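Local coordinates for UDP-glucose:anthocyanidin 3-O-glucosyltransferase (Clitoria ternatea, PDB 4REN), which is a plant UDP-glycosyltransferase of the GT-B fold, with two Rossmann-like domains that each carry a parallel beta sheet, at residues A[84-89]-A[190-195]; A[114-119]-A[197-202]. All blocks are in the same frame, centred on the assembly; numbering follows the deposited sequence.

Interaction 1. Residues A[84-89]-A[190-195]; sequences LFLSTG and TLFSRT. With P5M (2-(3,4-dihydroxy-5-methoxyphenyl)-3,5,7-trihydroxychromenium), chain B.
Leu-86 of helix 80-86 packs against the short helix 191-196, making an apolar helix-helix contact in the N-terminal Rossmann-like domain of this GT-B fold. No hydrogen bond crosses between the segments, and the 195 Å² buried is mostly that of two leucines. With CG anti to its carbonyl carbon (chi1 -71°) and CD1 extended beyond it (chi2 176°), Leu-86 brings CD1 to 3.8 Å from Phe-192 CA. Leu-86 CD1 also meets the edge of the Phe-192 ring near its plane, 4.0 Å from Phe-192 CD1. Farther round the rim, Phe-192 CZ lies 3.5 Å from O12 of P5M, so the phenyl group stands between the leucine and the ligand. Leu-191 also points toward the first helix: with CG anti to its backbone N (chi1 -180°), Leu-191 CD2 is 3.6 Å from Ser-87 N and meets Leu-86 CB. Thr-190 and Ser-193 form a capping box: Ser-193 N donates to Thr-190 OG1, and Thr-190 N in return to Ser-193 OG. Leu-86 and Thr-195 reach toward each other tip to tip, but Thr-195 OG1 donates within its own helix to Leu-191 O at 2.7 Å, from the carbonyl face opposite to that used by Thr-195 N.

Interaction 2. Residues A[114-119]-A[197-202]; sequences DAFVTS and NSLGVV. With P5M (2-(3,4-dihydroxy-5-methoxyphenyl)-3,5,7-trihydroxychromenium), chain B.
Leu-199 and Thr-118 account for more than half of the 200 Å² buried where the loop after strand 110-114 meets the short helix 199-202; Val-202 adds the next largest share. Leu-199 uses both methyls. Leu-199 CD2 sits 3.6 Å from the backbone oxygen Ala-115 O, with Ala-115 CB a little farther off. Leu-199 CD1 touches Phe-116 CE1 at 4.1 Å, near the plane of the ring and at its edge. Another part of that edge faces P5M, Phe-116 CE2 lying 3.7 Å from C9 of the ligand, so this ring lines the ligand pocket.

Thr-118 is divided by polarity. Its CG2 packs against Val-202 CG1 at 4.1 Å, the two side chains crossing at about a right angle. Its OG1, held between the backbone N and the carbonyl carbon (chi1 62°), turns instead to a water 2.6 Å away. That water donates to Ser-198 OG at 2.9 Å, giving a solvent bridge between segments that share no direct hydrogen bond. Ser-198 OG is itself bonded to Thr-195 O.

The loop is shaped locally by an Asx turn: Phe-116 N donates almost straight (174°) to the anti lone pair of Asp-114 OD2, inside a type I turn from Asp-114 to Val-117. Around the contact, Leu-199 and Val-202 also rest on Trp-135 and Trp-131 of strand 131-135, the sheet neighbour of strand 110-114, while Val-117 of the loop packs on Leu-93 of helix 89-104.

Overall arrangement
From the N terminus the segments come in the order 84-89, 114-119, 190-195, 197-202, so the two contacts cross: interaction 1 closes a loop of 100 intervening residues, and interaction 2 one of 77 that begins inside it and ends beyond it. Both return partners belong to consecutive helices, 191-196 and 199-202, which thereby fasten to helix 80-86 and to the loop leading from strand 110-114 into helix 119-127. The centres are 11 Å apart, and the contacts join directly, with Thr-195 CG2 3.6 Å from Thr-118 CG2 and Phe-192 CE1 3.9 Å from Phe-116 CD2. Those two rings touch, and each meets P5M with its edge; the ligand is hydrogen-bonded to His-17 and Asp-181.

Interaction 1. Residues A[84-89]-A[190-195]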
ATOM      1  N   LEU A  84      16.539   9.418  -6.956  1.00 22.62           N
ATOM      2  CA  LEU A  84      17.468  10.380  -6.378  1.00 23.52           C
ATOM      3  C   LEU A  84      17.751  10.082  -4.908  1.00 26.09           C
ATOM      4  O   LEU A  84      18.892  10.178  -4.461  1.00 28.56           O
ATOM      5  CB  LEU A  84      16.952  11.809  -6.555  1.00 23.54           C
ATOM      6  CG  LEU A  84      17.009  12.375  -7.974  1.00 15.46           C
ATOM      7  CD1 LEU A  84      16.595  13.834  -7.996  1.00 15.69           C
ATOM      8  CD2 LEU A  84      18.401  12.213  -8.544  1.00 15.76           C
ATOM      9  N   PHE A  85      16.717   9.707  -4.160  1.00 24.52           N
ATOM     10  CA  PHE A  85      16.901   9.337  -2.763  1.00 21.65           C
ATOM     11  C   PHE A  85      17.674   8.029  -2.639  1.00 22.17           C
ATOM     12  O   PHE A  85      18.554   7.901  -1.791  1.00 22.71           O
ATOM     13  CB  PHE A  85      15.558   9.225  -2.038  1.00 20.38           C
ATOM     14  CG  PHE A  85      15.665   8.608  -0.672  1.00 19.39           C
ATOM     15  CD1 PHE A  85      16.114   9.353   0.409  1.00 18.92           C
ATOM     16  CD2 PHE A  85      15.331   7.277  -0.471  1.00 17.99           C
ATOM     17  CE1 PHE A  85      16.221   8.784   1.664  1.00 18.49           C
ATOM     18  CE2 PHE A  85      15.440   6.701   0.779  1.00 18.33           C
ATOM     19  CZ  PHE A  85      15.880   7.457   1.849  1.00 18.45           C
ATOM     20  N   LEU A  86      17.337   7.056  -3.481  1.00 23.26           N
ATOM     21  CA  LEU A  86      18.019   5.767  -3.458  1.00 24.06           C
ATOM     22  C   LEU A  86      19.490   5.915  -3.838  1.00 27.87           C
ATOM     23  O   LEU A  86      20.331   5.125  -3.409  1.00 30.00           O
ATOM     24  CB  LEU A  86      17.327   4.766  -4.388  1.00 21.34           C
ATOM     25  CG  LEU A  86      15.958   4.239  -3.952  1.00 19.64           C
ATOM     26  CD1 LEU A  86      15.353   3.334  -5.017  1.00 18.41           C
ATOM     27  CD2 LEU A  86      16.066   3.505  -2.626  1.00 17.51           C
ATOM     28  N   SER A  87      19.793   6.938  -4.635  1.00 28.04           N
ATOM     29  CA  SER A  87      21.160   7.180  -5.085  1.00 27.31           C
ATOM     30  C   SER A  87      22.038   7.749  -3.973  1.00 26.40           C
ATOM     31  O   SER A  87      23.261   7.789  -4.101  1.00 26.32           O
ATOM     32  CB  SER A  87      21.172   8.128  -6.284  1.00 26.60           C
ATOM     33  OG  SER A  87      20.854   9.449  -5.886  1.00 27.04           O
ATOM     34  N   THR A  88      21.413   8.187  -2.883  1.00 25.22           N
ATOM     35  CA  THR A  88      22.162   8.717  -1.746  1.00 26.18           C
ATOM     36  C   THR A  88      23.008   7.640  -1.068  1.00 27.99           C
ATOM     37  O   THR A  88      24.015   7.943  -0.426  1.00 30.23           O
ATOM     38  CB  THR A  88      21.244   9.380  -0.705  1.00 24.28           C
ATOM     39  OG1 THR A  88      20.194   8.477  -0.337  1.00 26.67           O
ATOM     40  CG2 THR A  88      20.642  10.651  -1.258  1.00 21.76           C
ATOM     41  N   GLY A  89      22.595   6.385  -1.207  1.00 25.97           N
ATOM     42  CA  GLY A  89      23.373   5.273  -0.693  1.00 26.90           C
ATOM     43  C   GLY A  89      23.401   5.169   0.820  1.00 28.66           C
ATOM     44  O   GLY A  89      22.776   5.966   1.518  1.00 29.46           O
ATOM     45  N   THR A 190      15.413   1.415 -14.227  1.00 32.63           N
ATOM     46  CA  THR A 190      15.704   2.491 -13.285  1.00 29.12           C
ATOM     47  C   THR A 190      16.429   1.969 -12.054  1.00 27.27           C
ATOM     48  O   THR A 190      16.482   0.762 -11.826  1.00 28.73           O
ATOM     49  CB  THR A 190      14.419   3.215 -12.831  1.00 29.14           C
ATOM     50  OG1 THR A 190      13.523   2.276 -12.223  1.00 30.12           O
ATOM     51  CG2 THR A 190      13.731   3.870 -14.010  1.00 28.41           C
ATOM     52  N   LEU A 191      16.984   2.885 -11.265  1.00 24.55           N
ATOM     53  CA  LEU A 191      17.611   2.534  -9.996  1.00 22.45           C
ATOM     54  C   LEU A 191      16.556   1.984  -9.043  1.00 23.10           C
ATOM     55  O   LEU A 191      16.848   1.139  -8.198  1.00 22.79           O
ATOM     56  CB  LEU A 191      18.296   3.755  -9.383  1.00 22.53           C
ATOM     57  CG  LEU A 191      19.020   3.582  -8.042  1.00 22.55           C
ATOM     58  CD1 LEU A 191      20.069   2.489  -8.132  1.00 21.43           C
ATOM     59  CD2 LEU A 191      19.657   4.884  -7.606  1.00 15.09           C
ATOM     60  N   PHE A 192      15.327   2.468  -9.195  1.00 24.79           N
ATOM     61  CA  PHE A 192      14.197   1.996  -8.406  1.00 25.12           C
ATOM     62  C   PHE A 192      13.810   0.571  -8.794  1.00 26.85           C
ATOM     63  O   PHE A 192      13.501  -0.253  -7.931  1.00 27.39           O
ATOM     64  CB  PHE A 192      13.002   2.937  -8.583  1.00 24.13           C
ATOM     65  CG  PHE A 192      11.762   2.487  -7.866  1.00 23.32           C
ATOM     66  CD1 PHE A 192      11.741   2.387  -6.482  1.00 20.74           C
ATOM     67  CD2 PHE A 192      10.610   2.180  -8.575  1.00 23.74           C
ATOM     68  CE1 PHE A 192      10.597   1.977  -5.819  1.00 20.52           C
ATOM     69  CE2 PHE A 192       9.461   1.771  -7.919  1.00 23.39           C
ATOM     70  CZ  PHE A 192       9.455   1.669  -6.538  1.00 21.67           C
ATOM     71  N   SER A 193      13.827   0.282 -10.094  1.00 26.77           N
ATOM     72  CA  SER A 193      13.476  -1.050 -10.576  1.00 27.44           C
ATOM     73  C   SER A 193      14.617  -2.032 -10.338  1.00 27.70           C
ATOM     74  O   SER A 193      14.384  -3.223 -10.135  1.00 28.44           O
ATOM     75  CB  SER A 193      13.105  -1.020 -12.061  1.00 28.97           C
ATOM     76  OG  SER A 193      14.262  -0.975 -12.877  1.00 31.48           O
ATOM     77  N   ARG A 194      15.849  -1.530 -10.365  1.00 27.88           N
ATOM     78  CA  ARG A 194      17.010  -2.356 -10.047  1.00 27.19           C
ATOM     79  C   ARG A 194      17.004  -2.714  -8.569  1.00 26.17           C
ATOM     80  O   ARG A 194      17.444  -3.795  -8.178  1.00 27.72           O
ATOM     81  CB  ARG A 194      18.313  -1.638 -10.404  1.00 28.72           C
ATOM     82  CG  ARG A 194      18.621  -1.606 -11.888  1.00 33.09           C
ATOM     83  CD  ARG A 194      19.976  -0.973 -12.171  1.00 38.42           C
ATOM     84  NE  ARG A 194      20.198  -0.801 -13.604  1.00 43.90           N
ATOM     85  CZ  ARG A 194      20.049   0.352 -14.252  1.00 47.62           C
ATOM     86  NH1 ARG A 194      19.694   1.449 -13.592  1.00 48.20           N
ATOM     87  NH2 ARG A 194      20.266   0.412 -15.559  1.00 48.44           N
ATOM     88  N   THR A 195      16.501  -1.795  -7.752  1.00 24.22           N
ATOM     89  CA  THR A 195      16.378  -2.021  -6.319  1.00 25.46           C
ATOM     90  C   THR A 195      15.319  -3.084  -6.039  1.00 25.54           C
ATOM     91  O   THR A 195      15.534  -3.998  -5.242  1.00 25.06           O
ATOM     92  CB  THR A 195      16.013  -0.719  -5.582  1.00 24.03           C
ATOM     93  OG1 THR A 195      17.108   0.202  -5.669  1.00 23.50           O
ATOM     94  CG2 THR A 195      15.723  -0.996  -4.127  1.00 23.82           C
TER
HETATM   95  O30 P5M B1001       5.188  -3.102  -4.802  1.00 19.69           O
HETATM   96  C2  P5M B1001       5.564  -2.351  -5.874  1.00 21.45           C
HETATM   97  C3  P5M B1001       5.571  -0.866  -5.809  1.00 22.10           C
HETATM   98  C9  P5M B1001       5.200  -0.177  -4.663  1.00 24.03           C
HETATM   99  C10 P5M B1001       5.230   1.214  -4.662  1.00 25.17           C
HETATM  100  O27 P5M B1001       4.860   1.867  -3.525  1.00 25.37           O
HETATM  101  C1  P5M B1001       5.950  -2.965  -7.060  1.00 22.26           C
HETATM  102  C6  P5M B1001       6.340  -2.218  -8.171  1.00 21.81           C
HETATM  103  O29 P5M B1001       6.708  -2.868  -9.310  1.00 22.99           O
HETATM  104  C5  P5M B1001       6.362  -0.825  -8.151  1.00 20.14           C
HETATM  105  C4  P5M B1001       5.993  -0.119  -7.017  1.00 20.43           C
HETATM  106  O12 P5M B1001       6.019   1.246  -7.014  1.00 22.22           O
HETATM  107  C11 P5M B1001       5.657   1.950  -5.893  1.00 26.24           C
HETATM  108  C14 P5M B1001       5.726   3.437  -5.997  1.00 29.69           C
HETATM  109  C15 P5M B1001       5.920   3.955  -7.273  1.00 31.70           C
HETATM  110  C16 P5M B1001       6.005   5.321  -7.504  1.00 35.11           C
HETATM  111  O22 P5M B1001       6.190   5.792  -8.768  1.00 39.78           O
HETATM  112  C19 P5M B1001       5.619   4.285  -4.892  1.00 31.63           C
HETATM  113  C18 P5M B1001       5.690   5.670  -5.022  1.00 32.91           C
HETATM  114  O21 P5M B1001       5.578   6.485  -3.926  1.00 35.55           O
HETATM  115  C23 P5M B1001       4.395   6.442  -3.130  1.00 37.48           C
HETATM  116  C17 P5M B1001       5.891   6.258  -6.366  1.00 32.21           C
HETATM  117  O24 P5M B1001       5.972   7.604  -6.558  1.00 30.71           O

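Interaction 2. Residues A[114-119]-A[197-202]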
ATOM      1  N   ASP A 114      11.807   0.046   5.522  1.00 21.65           N
ATOM      2  CA  ASP A 114      10.976  -0.308   4.383  1.00 22.67           C
ATOM      3  C   ASP A 114      11.857  -1.128   3.454  1.00 20.85           C
ATOM      4  O   ASP A 114      13.034  -0.816   3.277  1.00 21.27           O
ATOM      5  CB  ASP A 114      10.478   0.957   3.681  1.00 23.19           C
ATOM      6  CG  ASP A 114       9.449   0.668   2.601  1.00 24.13           C
ATOM      7  OD1 ASP A 114       8.348   1.255   2.659  1.00 24.18           O
ATOM      8  OD2 ASP A 114       9.744  -0.127   1.684  1.00 24.44           O
ATOM      9  N   ALA A 115      11.298  -2.183   2.874  1.00 19.25           N
ATOM     10  CA  ALA A 115      12.085  -3.124   2.082  1.00 18.46           C
ATOM     11  C   ALA A 115      12.813  -2.473   0.908  1.00 20.12           C
ATOM     12  O   ALA A 115      13.821  -2.997   0.437  1.00 23.44           O
ATOM     13  CB  ALA A 115      11.214  -4.271   1.602  1.00 16.10           C
ATOM     14  N   PHE A 116      12.309  -1.332   0.444  1.00 19.54           N
ATOM     15  CA  PHE A 116      12.891  -0.653  -0.714  1.00 22.07           C
ATOM     16  C   PHE A 116      14.207   0.059  -0.386  1.00 22.05           C
ATOM     17  O   PHE A 116      15.061   0.234  -1.260  1.00 20.23           O
ATOM     18  CB  PHE A 116      11.889   0.327  -1.334  1.00 22.97           C
ATOM     19  CG  PHE A 116      10.691  -0.337  -1.957  1.00 23.59           C
ATOM     20  CD1 PHE A 116      10.651  -1.714  -2.136  1.00 24.65           C
ATOM     21  CD2 PHE A 116       9.605   0.419  -2.367  1.00 23.00           C
ATOM     22  CE1 PHE A 116       9.547  -2.325  -2.705  1.00 24.30           C
ATOM     23  CE2 PHE A 116       8.499  -0.185  -2.941  1.00 24.12           C
ATOM     24  CZ  PHE A 116       8.471  -1.557  -3.110  1.00 24.24           C
ATOM     25  N   VAL A 117      14.367   0.470   0.868  1.00 20.99           N
ATOM     26  CA  VAL A 117      15.623   1.064   1.313  1.00 19.42           C
ATOM     27  C   VAL A 117      16.619  -0.062   1.567  1.00 18.94           C
ATOM     28  O   VAL A 117      16.963  -0.364   2.710  1.00 16.81           O
ATOM     29  CB  VAL A 117      15.434   1.914   2.586  1.00 17.95           C
ATOM     30  CG1 VAL A 117      16.627   2.832   2.802  1.00 15.29           C
ATOM     31  CG2 VAL A 117      14.170   2.740   2.474  1.00 18.82           C
ATOM     32  N   THR A 118      17.078  -0.680   0.484  1.00 20.09           N
ATOM     33  CA  THR A 118      17.949  -1.846   0.562  1.00 19.33           C
ATOM     34  C   THR A 118      19.351  -1.492   1.040  1.00 19.24           C
ATOM     35  O   THR A 118      20.125  -2.372   1.418  1.00 20.06           O
ATOM     36  CB  THR A 118      18.041  -2.562  -0.797  1.00 18.41           C
ATOM     37  OG1 THR A 118      18.618  -1.679  -1.767  1.00 17.04           O
ATOM     38  CG2 THR A 118      16.662  -2.983  -1.263  1.00 18.38           C
ATOM     39  N   SER A 119      19.673  -0.202   1.020  1.00 18.92           N
ATOM     40  CA  SER A 119      20.964   0.273   1.503  1.00 21.16           C
ATOM     41  C   SER A 119      21.068   0.173   3.023  1.00 21.63           C
ATOM     42  O   SER A 119      22.165   0.168   3.577  1.00 22.56           O
ATOM     43  CB  SER A 119      21.214   1.716   1.054  1.00 22.42           C
ATOM     44  OG  SER A 119      21.588   1.777  -0.310  1.00 24.18           O
ATOM     45  N   ASN A 197      14.260  -5.376  -8.064  1.00 26.58           N
ATOM     46  CA  ASN A 197      14.679  -6.667  -8.593  1.00 28.03           C
ATOM     47  C   ASN A 197      15.795  -7.314  -7.772  1.00 30.32           C
ATOM     48  O   ASN A 197      16.233  -8.423  -8.073  1.00 33.00           O
ATOM     49  CB  ASN A 197      15.080  -6.543 -10.064  1.00 29.06           C
ATOM     50  CG  ASN A 197      13.917  -6.137 -10.950  1.00 30.92           C
ATOM     51  OD1 ASN A 197      14.099  -5.508 -11.992  1.00 32.83           O
ATOM     52  ND2 ASN A 197      12.709  -6.486 -10.529  1.00 28.04           N
ATOM     53  N   SER A 198      16.242  -6.620  -6.731  1.00 28.92           N
ATOM     54  CA  SER A 198      17.272  -7.146  -5.842  1.00 28.98           C
ATOM     55  C   SER A 198      16.660  -7.762  -4.584  1.00 27.40           C
ATOM     56  O   SER A 198      17.367  -8.338  -3.758  1.00 28.22           O
ATOM     57  CB  SER A 198      18.255  -6.037  -5.456  1.00 30.21           C
ATOM     58  OG  SER A 198      17.598  -4.980  -4.777  1.00 30.85           O
ATOM     59  N   LEU A 199      15.341  -7.645  -4.456  1.00 23.82           N
ATOM     60  CA  LEU A 199      14.631  -8.093  -3.259  1.00 22.12           C
ATOM     61  C   LEU A 199      14.769  -9.589  -2.971  1.00 23.85           C
ATOM     62  O   LEU A 199      14.885  -9.991  -1.812  1.00 23.94           O
ATOM     63  CB  LEU A 199      13.154  -7.702  -3.336  1.00 20.63           C
ATOM     64  CG  LEU A 199      12.842  -6.216  -3.169  1.00 19.58           C
ATOM     65  CD1 LEU A 199      11.350  -5.965  -3.292  1.00 20.68           C
ATOM     66  CD2 LEU A 199      13.364  -5.712  -1.837  1.00 16.88           C
ATOM     67  N   GLY A 200      14.764 -10.411  -4.017  1.00 24.57           N
ATOM     68  CA  GLY A 200      14.880 -11.852  -3.850  1.00 25.60           C
ATOM     69  C   GLY A 200      16.187 -12.275  -3.205  1.00 26.29           C
ATOM     70  O   GLY A 200      16.305 -13.383  -2.673  1.00 26.95           O
ATOM     71  N   VAL A 201      17.168 -11.380  -3.257  1.00 24.38           N
ATOM     72  CA  VAL A 201      18.481 -11.611  -2.670  1.00 24.05           C
ATOM     73  C   VAL A 201      18.624 -10.831  -1.362  1.00 24.21           C
ATOM     74  O   VAL A 201      19.236 -11.305  -0.404  1.00 23.41           O
ATOM     75  CB  VAL A 201      19.591 -11.202  -3.662  1.00 24.46           C
ATOM     76  CG1 VAL A 201      20.955 -11.193  -2.987  1.00 25.22           C
ATOM     77  CG2 VAL A 201      19.591 -12.133  -4.860  1.00 24.27           C
ATOM     78  N   VAL A 202      18.039  -9.637  -1.329  1.00 24.74           N
ATOM     79  CA  VAL A 202      18.091  -8.778  -0.149  1.00 24.56           C
ATOM     80  C   VAL A 202      17.223  -9.303   0.997  1.00 25.26           C
ATOM     81  O   VAL A 202      17.685  -9.418   2.131  1.00 26.21           O
ATOM     82  CB  VAL A 202      17.683  -7.325  -0.495  1.00 22.50           C
ATOM     83  CG1 VAL A 202      17.436  -6.511   0.766  1.00 21.41           C
ATOM     84  CG2 VAL A 202      18.747  -6.663  -1.353  1.00 22.66           C
TER
HETATM   85  O30 P5M B1001       5.188  -3.102  -4.802  1.00 19.69           O
HETATM   86  C2  P5M B1001       5.564  -2.351  -5.874  1.00 21.45           C
HETATM   87  C3  P5M B1001       5.571  -0.866  -5.809  1.00 22.10           C
HETATM   88  C9  P5M B1001       5.200  -0.177  -4.663  1.00 24.03           C
HETATM   89  C10 P5M B1001       5.230   1.214  -4.662  1.00 25.17           C
HETATM   90  O27 P5M B1001       4.860   1.867  -3.525  1.00 25.37           O
HETATM   91  C1  P5M B1001       5.950  -2.965  -7.060  1.00 22.26           C
HETATM   92  C6  P5M B1001       6.340  -2.218  -8.171  1.00 21.81           C
HETATM   93  O29 P5M B1001       6.708  -2.868  -9.310  1.00 22.99           O
HETATM   94  C5  P5M B1001       6.362  -0.825  -8.151  1.00 20.14           C
HETATM   95  C4  P5M B1001       5.993  -0.119  -7.017  1.00 20.43           C
HETATM   96  O12 P5M B1001       6.019   1.246  -7.014  1.00 22.22           O
HETATM   97  C11 P5M B1001       5.657   1.950  -5.893  1.00 26.24           C
HETATM   98  C14 P5M B1001       5.726   3.437  -5.997  1.00 29.69           C
HETATM   99  C15 P5M B1001       5.920   3.955  -7.273  1.00 31.70           C
HETATM  100  C16 P5M B1001       6.005   5.321  -7.504  1.00 35.11           C
HETATM  101  O22 P5M B1001       6.190   5.792  -8.768  1.00 39.78           O
HETATM  102  C19 P5M B1001       5.619   4.285  -4.892  1.00 31.63           C
HETATM  103  C18 P5M B1001       5.690   5.670  -5.022  1.00 32.91           C
HETATM  104  O21 P5M B1001       5.578   6.485  -3.926  1.00 35.55           O
HETATM  105  C23 P5M B1001       4.395   6.442  -3.130  1.00 37.48           C
HETATM  106  C17 P5M B1001       5.891   6.258  -6.366  1.00 32.21           C
HETATM  107  O24 P5M B1001       5.972   7.604  -6.558  1.00 30.71           O
HETATM  108  O   HOH W   1      19.629  -3.355  -3.535  1.00 23.99           O